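Citrinin polyketide synthase (Monascus purpureus, PDB 5MPT) builds the polyketide precursor of the mycotoxin citrinin by condensing malonyl-CoA units, with C-methylation of the chain carried out by its CMeT domain, the part in this structure. Local coordinates at residues E206-G214 / S278-C287. Residues are numbered along the deposited sequence; the frame is centred on the assembly and turned at random.
Sequences EPLRILEMG and SQHIILATNC. With SAH (S-adenosyl-L-homocysteine), chain B.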
loop_
_atom_site.group_PDB
_atom_site.type_symbol
_atom_site.label_atom_id
_atom_site.label_comp_id
_atom_site.label_asym_id
_atom_site.label_seq_id
_atom_site.Cartn_x
_atom_site.Cartn_y
_atom_site.Cartn_z
ATOM N N GLU A 206 -21.084 -23.624 -10.779
ATOM C CA GLU A 206 -21.314 -22.735 -9.660
ATOM C C GLU A 206 -20.205 -21.694 -9.572
ATOM O O GLU A 206 -19.052 -21.988 -9.885
ATOM C CB GLU A 206 -21.350 -23.512 -8.365
ATOM C CG GLU A 206 -22.534 -24.457 -8.279
ATOM C CD GLU A 206 -22.409 -25.432 -7.130
ATOM O OE1 GLU A 206 -21.341 -26.076 -6.992
ATOM O OE2 GLU A 206 -23.381 -25.563 -6.366
ATOM N N PRO A 207 -20.516 -20.499 -9.080
ATOM C CA PRO A 207 -19.551 -19.399 -9.142
ATOM C C PRO A 207 -18.526 -19.426 -8.029
ATOM O O PRO A 207 -18.785 -19.841 -6.891
ATOM C CB PRO A 207 -20.429 -18.153 -9.017
ATOM C CG PRO A 207 -21.575 -18.620 -8.164
ATOM C CD PRO A 207 -21.801 -20.066 -8.523
ATOM N N LEU A 208 -17.345 -18.965 -8.405
ATOM C CA LEU A 208 -16.322 -18.554 -7.466
ATOM C C LEU A 208 -16.686 -17.156 -6.984
ATOM O O LEU A 208 -16.937 -16.255 -7.791
ATOM C CB LEU A 208 -14.963 -18.578 -8.157
ATOM C CG LEU A 208 -13.714 -18.458 -7.297
ATOM C CD1 LEU A 208 -13.645 -19.606 -6.338
ATOM C CD2 LEU A 208 -12.451 -18.438 -8.215
ATOM N N ARG A 209 -16.808 -17.002 -5.681
ATOM C CA ARG A 209 -17.207 -15.741 -5.087
ATOM C C ARG A 209 -15.979 -15.056 -4.521
ATOM O O ARG A 209 -15.328 -15.567 -3.598
ATOM C CB ARG A 209 -18.285 -15.970 -4.027
ATOM C CG ARG A 209 -19.502 -16.677 -4.623
ATOM C CD ARG A 209 -20.682 -16.824 -3.653
ATOM N NE ARG A 209 -21.919 -17.063 -4.408
ATOM C CZ ARG A 209 -22.710 -18.119 -4.287
ATOM N NH1 ARG A 209 -22.449 -19.075 -3.398
ATOM N NH2 ARG A 209 -23.794 -18.201 -5.054
ATOM N N ILE A 210 -15.667 -13.905 -5.098
ATOM C CA ILE A 210 -14.482 -13.119 -4.775
ATOM C C ILE A 210 -14.950 -11.751 -4.316
ATOM O O ILE A 210 -15.759 -11.107 -4.996
ATOM C CB ILE A 210 -13.546 -12.969 -5.987
ATOM C CG1 ILE A 210 -13.198 -14.336 -6.551
ATOM C CG2 ILE A 210 -12.306 -12.141 -5.585
ATOM C CD1 ILE A 210 -12.308 -14.284 -7.834
ATOM N N LEU A 211 -14.449 -11.309 -3.169
ATOM C CA LEU A 211 -14.774 -9.988 -2.648
ATOM C C LEU A 211 -13.485 -9.211 -2.440
ATOM O O LEU A 211 -12.570 -9.682 -1.754
ATOM C CB LEU A 211 -15.561 -10.085 -1.345
ATOM C CG LEU A 211 -16.113 -8.762 -0.783
ATOM C CD1 LEU A 211 -17.501 -9.010 -0.171
ATOM C CD2 LEU A 211 -15.158 -8.190 0.224
ATOM N N GLU A 212 -13.420 -8.023 -3.008
ATOM C CA GLU A 212 -12.261 -7.160 -2.856
ATOM C C GLU A 212 -12.598 -6.059 -1.859
ATOM O O GLU A 212 -13.571 -5.319 -2.042
ATOM C CB GLU A 212 -11.816 -6.574 -4.197
ATOM C CG GLU A 212 -10.586 -5.710 -4.045
ATOM C CD GLU A 212 -10.103 -5.086 -5.325
ATOM O OE1 GLU A 212 -10.769 -5.241 -6.369
ATOM O OE2 GLU A 212 -9.064 -4.397 -5.258
ATOM N N MET A 213 -11.803 -5.978 -0.803
ATOM C CA MET A 213 -11.924 -4.896 0.154
ATOM C C MET A 213 -10.931 -3.796 -0.175
ATOM O O MET A 213 -9.879 -4.036 -0.759
ATOM C CB MET A 213 -11.689 -5.405 1.567
ATOM C CG MET A 213 -12.709 -6.465 1.939
ATOM S SD MET A 213 -12.552 -6.984 3.639
ATOM C CE MET A 213 -14.252 -7.356 4.040
ATOM N N GLY A 214 -11.315 -2.582 0.196
ATOM C CA GLY A 214 -10.433 -1.435 -0.028
ATOM C C GLY A 214 -10.019 -1.299 -1.474
ATOM O O GLY A 214 -8.887 -0.877 -1.777
ATOM N N SER A 278 -19.628 -16.330 3.012
ATOM C CA SER A 278 -20.150 -16.190 1.667
ATOM C C SER A 278 -19.086 -16.252 0.594
ATOM O O SER A 278 -19.391 -16.670 -0.524
ATOM C CB SER A 278 -20.919 -14.882 1.510
ATOM O OG SER A 278 -20.088 -13.768 1.750
ATOM N N GLN A 279 -17.849 -15.877 0.902
ATOM C CA GLN A 279 -16.835 -15.690 -0.116
ATOM C C GLN A 279 -15.750 -16.768 -0.108
ATOM O O GLN A 279 -15.295 -17.204 0.959
ATOM C CB GLN A 279 -16.153 -14.320 0.072
ATOM C CG GLN A 279 -17.046 -13.152 0.106
ATOM C CD GLN A 279 -17.899 -12.988 -1.137
ATOM O OE1 GLN A 279 -17.420 -12.953 -2.257
ATOM N NE2 GLN A 279 -19.199 -12.893 -0.919
ATOM N N HIS A 280 -15.321 -17.180 -1.312
ATOM C CA HIS A 280 -14.159 -18.062 -1.473
ATOM C C HIS A 280 -12.849 -17.327 -1.257
ATOM O O HIS A 280 -11.912 -17.880 -0.665
ATOM C CB HIS A 280 -14.121 -18.669 -2.879
ATOM C CG HIS A 280 -15.245 -19.609 -3.153
ATOM N ND1 HIS A 280 -16.428 -19.196 -3.727
ATOM C CD2 HIS A 280 -15.368 -20.939 -2.942
ATOM C CE1 HIS A 280 -17.233 -20.237 -3.857
ATOM N NE2 HIS A 280 -16.616 -21.298 -3.376
ATOM N N ILE A 281 -12.781 -16.083 -1.714
ATOM C CA ILE A 281 -11.551 -15.300 -1.779
ATOM C C ILE A 281 -11.847 -13.878 -1.366
ATOM O O ILE A 281 -12.769 -13.244 -1.896
ATOM C CB ILE A 281 -10.959 -15.310 -3.200
ATOM C CG1 ILE A 281 -10.768 -16.729 -3.677
ATOM C CG2 ILE A 281 -9.671 -14.528 -3.250
ATOM C CD1 ILE A 281 -10.332 -16.786 -5.146
ATOM N N ILE A 282 -11.063 -13.362 -0.429
ATOM C CA ILE A 282 -11.034 -11.936 -0.159
ATOM C C ILE A 282 -9.673 -11.397 -0.572
ATOM O O ILE A 282 -8.634 -11.869 -0.103
ATOM C CB ILE A 282 -11.350 -11.618 1.303
ATOM C CG1 ILE A 282 -12.818 -11.950 1.519
ATOM C CG2 ILE A 282 -11.084 -10.119 1.629
ATOM C CD1 ILE A 282 -13.255 -11.903 2.909
ATOM N N LEU A 283 -9.710 -10.455 -1.495
ATOM C CA LEU A 283 -8.567 -9.672 -1.947
ATOM C C LEU A 283 -8.524 -8.356 -1.186
ATOM O O LEU A 283 -9.566 -7.740 -0.993
ATOM C CB LEU A 283 -8.693 -9.405 -3.445
ATOM C CG LEU A 283 -8.689 -10.624 -4.371
ATOM C CD1 LEU A 283 -8.725 -10.188 -5.828
ATOM C CD2 LEU A 283 -7.496 -11.515 -4.108
ATOM N N ALA A 284 -7.319 -7.905 -0.779
ATOM C CA ALA A 284 -7.212 -6.690 0.042
ATOM C C ALA A 284 -5.808 -6.126 -0.162
ATOM O O ALA A 284 -4.846 -6.613 0.445
ATOM C CB ALA A 284 -7.494 -6.982 1.510
ATOM N N THR A 285 -5.711 -5.086 -0.982
ATOM C CA THR A 285 -4.429 -4.490 -1.338
ATOM C C THR A 285 -4.265 -3.198 -0.564
ATOM O O THR A 285 -4.948 -2.211 -0.853
ATOM C CB THR A 285 -4.355 -4.245 -2.841
ATOM O OG1 THR A 285 -4.422 -5.505 -3.513
ATOM C CG2 THR A 285 -3.096 -3.446 -3.234
ATOM N N ASN A 286 -3.364 -3.241 0.437
ATOM C CA ASN A 286 -2.881 -2.085 1.196
ATOM C C ASN A 286 -4.015 -1.270 1.792
ATOM O O ASN A 286 -3.963 -0.034 1.866
ATOM C CB ASN A 286 -1.938 -1.253 0.343
ATOM C CG ASN A 286 -0.550 -1.829 0.382
ATOM O OD1 ASN A 286 -0.032 -2.142 1.472
ATOM N ND2 ASN A 286 0.050 -2.048 -0.771
ATOM N N CYS A 287 -4.998 -1.967 2.294
ATOM C CA CYS A 287 -6.107 -1.348 2.997
ATOM C C CYS A 287 -6.267 -1.852 4.419
ATOM O O CYS A 287 -6.662 -1.072 5.293
ATOM C CB CYS A 287 -7.419 -1.555 2.232
ATOM S SG CYS A 287 -7.795 -3.319 1.978
HETATM N N SAH B . -6.442 -0.967 -3.070
HETATM C CA SAH B . -6.220 0.503 -3.209
HETATM C CB SAH B . -4.858 1.054 -2.803
HETATM C CG SAH B . -4.625 1.140 -1.305
HETATM S SD SAH B . -5.418 2.684 -0.739
HETATM C C SAH B . -6.456 0.870 -4.701
HETATM O O SAH B . -6.857 2.116 -4.838
HETATM O OXT SAH B . -6.255 0.122 -5.625
HETATM C "C5'" SAH B . -6.375 2.132 0.697
HETATM C "C4'" SAH B . -7.825 1.963 0.293
HETATM O "O4'" SAH B . -8.479 1.398 1.450
HETATM C "C3'" SAH B . -8.569 3.261 -0.046
HETATM O "O3'" SAH B . -9.345 3.005 -1.213
HETATM C "C2'" SAH B . -9.444 3.507 1.196
HETATM O "O2'" SAH B . -10.679 4.146 0.880
HETATM C "C1'" SAH B . -9.690 2.078 1.666
HETATM N N9 SAH B . -10.044 1.919 3.071
HETATM C C8 SAH B . -9.526 2.577 4.155
HETATM N N7 SAH B . -10.083 2.252 5.297
HETATM C C5 SAH B . -11.043 1.315 4.938
HETATM C C6 SAH B . -11.983 0.582 5.688
HETATM N N6 SAH B . -12.149 0.707 7.011
HETATM N N1 SAH B . -12.784 -0.270 5.019
HETATM C C2 SAH B . -12.654 -0.381 3.694
HETATM N N3 SAH B . -11.806 0.249 2.879
HETATM C C4 SAH B . -11.023 1.095 3.570
HETATM O O HOH W 1 -20.733 -18.999 -0.723
HETATM O O HOH W 2 -18.596 -11.977 -4.346
HETATM O O HOH W 3 -7.811 -3.881 -2.648
#
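Strands 208-213 and 281-285 run parallel with axes 4.6 Å apart at 21°, joined by backbone hydrogen bonds from L211 N to I281 O, L283 N to L211 O and M213 N to L283 O. At the corner the chain turns at H280, R209 O accepts from both H280 N (2.8 Å) and I281 N (3.2 Å), while R209 N donates almost straight to H280 ND1 (3.0 Å), from 25° out of the ring plane. L208 CD1 lies over one face of that imidazole, 3.9 Å from its centroid, a CH-pi contact that helps hold the ring, whose NE2 is hydrogen-bonded to S10 O. On the face carrying I210, I281 and L283, I210 lies alongside I281, pointing the same way, and its CG2 reaches L283 CD1. On the other, Q279, bent at chi2 (-58°), crosses L211 at about a right angle, its OE1 and CG against L211 CB. At the C-terminal ends a water accepts from T285 N and lies within hydrogen-bonding distance of M213 O and E212 OE2. G214 O (2.8 Å) and T285 O (2.9 Å) both take a hydrogen bond from the amino group of S-adenosylhomocysteine, as expected of a Rossmann-like methyltransferase, where the cofactor sits at the strand ends. The pair lies near the middle of the seven-stranded sheet, between strands 235-241 and 309-316, with helix 294-304 packed on Q279 and I282.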